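Local coordinates for hydroxylacyl-CoA dehydrogenase (Streptomyces coelicolor, PDB 5BKA) that belongs to the SnoaL-like branch of the NTF2-like superfamily and, as ActVI-ORFA, probably serves in the biosynthesis of the polyketide actinorhodin, at the interface of chains A and B. Coordinates in Å, arbitrary orientation; residue numbers count along the deposited sequence, not the author numbering. Chains: chain A/B, Hydroxylacyl-CoA dehydrogenase.

Contact 1: the interface of chains A and B. Residues chain A 77, 79, 102, 104, 109-111, 113; chain B 100, 113-116, 141-142.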
# COMPACT_ATOMS: atom_id res chain seq x y z
N ARG A 77 9.79 -3.51 9.86
CA ARG A 77 8.68 -2.73 9.35
C ARG A 77 7.51 -3.67 9.09
O ARG A 77 7.67 -4.68 8.39
CB ARG A 77 9.05 -1.99 8.05
CG ARG A 77 10.20 -1.00 8.19
CD ARG A 77 9.77 0.25 8.94
NE ARG A 77 10.91 1.14 9.18
CZ ARG A 77 10.97 2.02 10.17
NH1 ARG A 77 9.97 2.15 11.03
NH2 ARG A 77 12.05 2.78 10.30
N TRP A 79 4.25 -3.81 7.25
CA TRP A 79 3.40 -3.21 6.23
C TRP A 79 2.00 -3.81 6.28
O TRP A 79 1.85 -5.02 6.48
CB TRP A 79 4.01 -3.41 4.85
CG TRP A 79 5.11 -2.45 4.53
CD1 TRP A 79 6.18 -2.14 5.32
CD2 TRP A 79 5.24 -1.66 3.34
NE1 TRP A 79 6.97 -1.21 4.69
CE2 TRP A 79 6.41 -0.90 3.48
CE3 TRP A 79 4.48 -1.53 2.18
CZ2 TRP A 79 6.85 -0.01 2.50
CZ3 TRP A 79 4.90 -0.64 1.20
CH2 TRP A 79 6.08 0.10 1.37
N LEU A 102 8.97 -6.79 7.20
CA LEU A 102 10.28 -6.53 6.62
C LEU A 102 11.31 -6.54 7.73
O LEU A 102 11.08 -5.95 8.80
CB LEU A 102 10.30 -5.18 5.89
CG LEU A 102 9.81 -5.09 4.44
CD1 LEU A 102 8.33 -5.40 4.32
CD2 LEU A 102 10.11 -3.70 3.87
N VAL A 104 15.16 -5.38 8.11
CA VAL A 104 16.24 -4.65 7.47
C VAL A 104 17.48 -4.76 8.34
O VAL A 104 17.47 -4.36 9.51
CB VAL A 104 15.86 -3.17 7.23
CG1 VAL A 104 16.99 -2.45 6.51
CG2 VAL A 104 14.57 -3.08 6.43
N LYS A 109 20.98 -3.30 1.85
CA LYS A 109 19.91 -2.50 1.27
C LYS A 109 18.65 -3.32 1.03
O LYS A 109 17.54 -2.84 1.25
CB LYS A 109 20.39 -1.86 -0.03
N ALA A 110 18.81 -4.57 0.60
CA ALA A 110 17.65 -5.41 0.33
C ALA A 110 17.11 -5.97 1.64
O ALA A 110 17.83 -6.67 2.35
CB ALA A 110 18.02 -6.55 -0.61
N PRO A 111 15.85 -5.70 1.99
CA PRO A 111 15.29 -6.28 3.21
C PRO A 111 15.04 -7.77 3.05
O PRO A 111 14.92 -8.30 1.95
CB PRO A 111 13.97 -5.52 3.40
CG PRO A 111 14.03 -4.35 2.45
CD PRO A 111 14.91 -4.78 1.32
N PHE A 113 12.19 -10.60 3.87
CA PHE A 113 10.73 -10.56 3.93
C PHE A 113 10.17 -11.79 4.62
O PHE A 113 10.76 -12.88 4.58
CB PHE A 113 10.14 -10.45 2.52
CG PHE A 113 10.51 -9.18 1.80
CD1 PHE A 113 11.62 -9.14 0.97
CD2 PHE A 113 9.76 -8.03 1.96
CE1 PHE A 113 11.97 -7.98 0.31
CE2 PHE A 113 10.10 -6.87 1.31
CZ PHE A 113 11.21 -6.84 0.48
N LEU B 100 9.20 1.64 0.20
CA LEU B 100 9.99 0.49 -0.26
C LEU B 100 10.17 0.63 -1.76
O LEU B 100 9.18 0.71 -2.50
CB LEU B 100 9.30 -0.84 0.09
CG LEU B 100 9.99 -2.11 -0.42
CD1 LEU B 100 11.37 -2.29 0.20
CD2 LEU B 100 9.12 -3.34 -0.14
N PHE B 113 14.50 -5.58 -4.36
CA PHE B 113 13.96 -4.65 -3.38
C PHE B 113 15.04 -3.87 -2.64
O PHE B 113 16.18 -4.33 -2.49
CB PHE B 113 13.11 -5.40 -2.34
CG PHE B 113 11.92 -6.12 -2.92
CD1 PHE B 113 10.70 -5.49 -3.00
CD2 PHE B 113 12.03 -7.42 -3.39
CE1 PHE B 113 9.60 -6.13 -3.53
CE2 PHE B 113 10.92 -8.08 -3.93
CZ PHE B 113 9.71 -7.42 -4.00
N GLY B 114 14.68 -2.68 -2.16
CA GLY B 114 15.61 -1.86 -1.43
C GLY B 114 15.86 -0.56 -2.17
O GLY B 114 15.84 -0.51 -3.40
N PRO B 115 16.06 0.54 -1.43
CA PRO B 115 16.07 0.50 0.04
C PRO B 115 14.68 0.58 0.68
O PRO B 115 13.70 0.94 0.02
CB PRO B 115 16.89 1.73 0.40
CG PRO B 115 16.58 2.70 -0.70
CD PRO B 115 16.36 1.88 -1.95
N SER B 116 14.60 0.21 1.95
CA SER B 116 13.44 0.49 2.79
C SER B 116 13.68 1.83 3.47
O SER B 116 14.74 2.05 4.05
CB SER B 116 13.24 -0.63 3.81
OG SER B 116 12.24 -0.32 4.77
N ASP B 141 16.59 2.64 6.12
CA ASP B 141 16.48 1.81 7.31
C ASP B 141 17.76 1.01 7.57
O ASP B 141 18.03 0.65 8.72
CB ASP B 141 15.29 0.87 7.19
CG ASP B 141 13.96 1.59 7.37
OD1 ASP B 141 13.95 2.67 7.98
OD2 ASP B 141 12.93 1.06 6.90
N HIS B 142 18.54 0.73 6.53
CA HIS B 142 19.78 -0.02 6.69
C HIS B 142 20.97 0.86 7.05
O HIS B 142 22.06 0.34 7.30
CB HIS B 142 20.08 -0.81 5.42
CG HIS B 142 20.41 0.05 4.23
ND1 HIS B 142 19.45 0.76 3.55
CD2 HIS B 142 21.58 0.29 3.61
CE1 HIS B 142 20.03 1.42 2.55
NE2 HIS B 142 21.32 1.15 2.57
O HOH W 1 17.07 -0.71 3.07
O HOH W 2 9.59 0.11 4.87

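Contact 2: the interface of chains A and B. Residues chain A 22-23, 26, 75, 77-79; chain B 97-98, 118, 141.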
# COMPACT_ATOMS: atom_id res chain seq x y z
N MSE A 22 1.51 1.05 14.01
CA MSE A 22 2.62 0.20 13.58
C MSE A 22 3.97 0.91 13.66
O MSE A 22 5.00 0.26 13.84
CB MSE A 22 2.39 -0.31 12.15
CG MSE A 22 1.14 -1.16 11.98
SE MSE A 22 0.78 -2.34 13.48
CE MSE A 22 1.92 -3.83 13.03
N GLN A 23 3.97 2.23 13.53
CA GLN A 23 5.22 2.98 13.61
C GLN A 23 5.78 2.97 15.03
O GLN A 23 7.01 2.97 15.22
CB GLN A 23 5.00 4.41 13.11
CG GLN A 23 4.94 4.51 11.59
CD GLN A 23 4.99 5.95 11.08
OE1 GLN A 23 5.61 6.81 11.70
NE2 GLN A 23 4.33 6.20 9.95
N ASP A 26 7.26 -0.63 15.36
CA ASP A 26 8.51 -0.75 14.62
C ASP A 26 9.60 0.15 15.19
O ASP A 26 10.78 -0.12 14.97
CB ASP A 26 8.29 -0.44 13.14
CG ASP A 26 7.39 -1.46 12.47
OD1 ASP A 26 7.40 -2.64 12.89
OD2 ASP A 26 6.66 -1.08 11.53
N GLN A 75 16.16 -3.38 11.89
CA GLN A 75 15.02 -2.48 11.89
C GLN A 75 13.88 -3.18 11.16
O GLN A 75 14.00 -3.52 9.98
CB GLN A 75 15.35 -1.15 11.21
CG GLN A 75 14.14 -0.27 10.96
CD GLN A 75 13.58 0.32 12.24
OE1 GLN A 75 14.28 1.02 12.97
NE2 GLN A 75 12.31 0.02 12.53
N ARG A 77 9.79 -3.51 9.86
CA ARG A 77 8.68 -2.73 9.35
C ARG A 77 7.51 -3.67 9.09
O ARG A 77 7.67 -4.68 8.39
CB ARG A 77 9.05 -1.99 8.05
CG ARG A 77 10.20 -1.00 8.19
CD ARG A 77 9.77 0.25 8.94
NE ARG A 77 10.91 1.14 9.18
CZ ARG A 77 10.97 2.02 10.17
NH1 ARG A 77 9.97 2.15 11.03
NH2 ARG A 77 12.05 2.78 10.30
N HIS A 78 6.35 -3.34 9.65
CA HIS A 78 5.14 -4.14 9.49
C HIS A 78 4.20 -3.42 8.52
O HIS A 78 3.44 -2.53 8.93
CB HIS A 78 4.45 -4.37 10.83
CG HIS A 78 5.18 -5.30 11.75
ND1 HIS A 78 6.37 -4.96 12.36
CD2 HIS A 78 4.89 -6.55 12.17
CE1 HIS A 78 6.78 -5.96 13.11
NE2 HIS A 78 5.89 -6.94 13.01
N TRP A 79 4.25 -3.81 7.25
CA TRP A 79 3.40 -3.21 6.23
C TRP A 79 2.00 -3.81 6.28
O TRP A 79 1.85 -5.02 6.48
CB TRP A 79 4.01 -3.41 4.85
CG TRP A 79 5.11 -2.45 4.53
CD1 TRP A 79 6.18 -2.14 5.32
CD2 TRP A 79 5.24 -1.66 3.34
NE1 TRP A 79 6.97 -1.21 4.69
CE2 TRP A 79 6.41 -0.90 3.48
CE3 TRP A 79 4.48 -1.53 2.18
CZ2 TRP A 79 6.85 -0.01 2.50
CZ3 TRP A 79 4.90 -0.64 1.20
CH2 TRP A 79 6.08 0.10 1.37
N SER B 97 5.89 8.38 6.38
CA SER B 97 5.44 7.18 5.70
C SER B 97 6.59 6.21 5.52
O SER B 97 7.76 6.61 5.43
CB SER B 97 4.83 7.49 4.32
OG SER B 97 3.83 8.49 4.42
N TYR B 98 6.26 4.92 5.49
CA TYR B 98 7.20 3.91 5.03
C TYR B 98 7.29 3.99 3.51
O TYR B 98 6.32 4.30 2.82
CB TYR B 98 6.76 2.51 5.44
CG TYR B 98 6.71 2.24 6.93
CD1 TYR B 98 7.24 3.14 7.84
CD2 TYR B 98 6.14 1.07 7.42
CE1 TYR B 98 7.19 2.89 9.20
CE2 TYR B 98 6.09 0.81 8.77
CZ TYR B 98 6.61 1.72 9.66
OH TYR B 98 6.56 1.45 11.00
N LEU B 118 12.15 5.69 5.40
CA LEU B 118 11.18 6.56 6.07
C LEU B 118 11.12 7.87 5.29
O LEU B 118 12.16 8.44 4.96
CB LEU B 118 11.59 6.82 7.52
CG LEU B 118 11.27 5.75 8.57
CD1 LEU B 118 11.69 6.22 9.95
CD2 LEU B 118 9.80 5.40 8.55
N ASP B 141 16.59 2.64 6.12
CA ASP B 141 16.48 1.81 7.31
C ASP B 141 17.76 1.01 7.57
O ASP B 141 18.03 0.65 8.72
CB ASP B 141 15.29 0.87 7.19
CG ASP B 141 13.96 1.59 7.37
OD1 ASP B 141 13.95 2.67 7.98
OD2 ASP B 141 12.93 1.06 6.90

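Contact 1: the interface of chains A and B
The apolar part is tightly packed around the two Phe113 rings, B:Leu100 and A:Trp79. A:Phe113 drives the tip of its ring at the face of B:Phe113, CZ lying 3.6 Å from CG, with the planes 62° apart in an edge-to-face contact. Near the A:Phe113 tip sits CD2 of B:Leu100, whose CG stands anti to the backbone N (chi1 176°). The second methyl, CD1, points at the ring carbon CG of A:Pro111, and CB of the same leucine rests 3.5 Å from CZ2 of A:Trp79. A:Val104 turns CG2 toward B:Ser116 CB and CG1 toward B:His142.

Two water bridges make the looser part. One water joins the carbonyl O of A:Lys109 to B:Ser116 N and B:His142 ND1, while A:Lys109 CA caps the imidazole face. Another links A:Trp79 NE1 to B:Ser116 OG. A firm polar clamp stands apart: A:Arg77 grips the B:Asp141 carboxylate side-on with two hydrogen bonds, NE to OD2 and NH2 to OD1, both 3.0 Å, the latter also the salt bridge. Both oxygens lie near the guanidinium plane, but the nitrogens come from above the carboxylate plane. B:Ser116 OG donates to the anti lone pair of B:Asp141 OD2 at 2.6 Å and so helps fix the carboxylate.

The patch joins the two chains' sheets, loop 109-111 of chain A packing against the start of strand 112-124 and loop residues 141-142 of chain B.

Contact 2: the interface of chains A and B
B:Tyr98 is the side chain that chain A encloses here. Its phenol OH donates to the carboxylate oxygen OD2 of A:Asp26 at 2.6 Å, along the anti lone pair, with ring and carboxylate planes 39° apart. CD of A:Arg77 lies over the centre of one ring face, 3.6 Å from the centroid, and its NH1 makes at most a weak bond to the phenol oxygen. Around the ring, A:Gln23 passes antiparallel with CG 3.7 Å from CE1, while the indole of A:Trp79 runs by the CD2 side, its NE1 3.7 Å from that carbon.

A:Asp26 is itself set by A:His78. The imidazole ND1 gives a 2.6 Å bond to the syn lone pair of OD1, and the backbone N of the same histidine reaches OD2 from above the carboxylate plane at 3.0 Å. OD2 thus accepts from both A:His78 N and the tyrosine, which would favour the charged carboxylate. The A:Arg77 chain bends at chi2 (-73°), and its guanidinium lies between NE2 of A:Gln75, over the centre of one face, and CD2 of B:Leu118, offset toward the rim, on the other. That amide nitrogen is tethered in turn to the carbonyl O of A:Asp26 at 2.9 Å.

The tyrosine projects from strand 93-105 of chain B into the angle between the C-terminal end of helix 8-26 and strand 74-85 of chain A.

Contact 1 and contact 2 are neighbouring parts of one A–B interface, the centres of their C-alpha atoms about 9 Å apart. The residues they share lie on strand 74-85 of chain A (A:Arg77, A:Trp79) and in the chain B loop (B:Asp141). Strands 93-105 and 112-124 of chain B enter both, through different residues. Contact 2 adds helix 8-26 of chain A, whereas contact 1 adds its strands 93-105 and 112-123 and residues 109-111 of the loop joining them. The whole interface is not an exact two-fold, so the chains need not contribute equivalent groups. The deposited assembly holds three copies, and this pairing may not be the biological one.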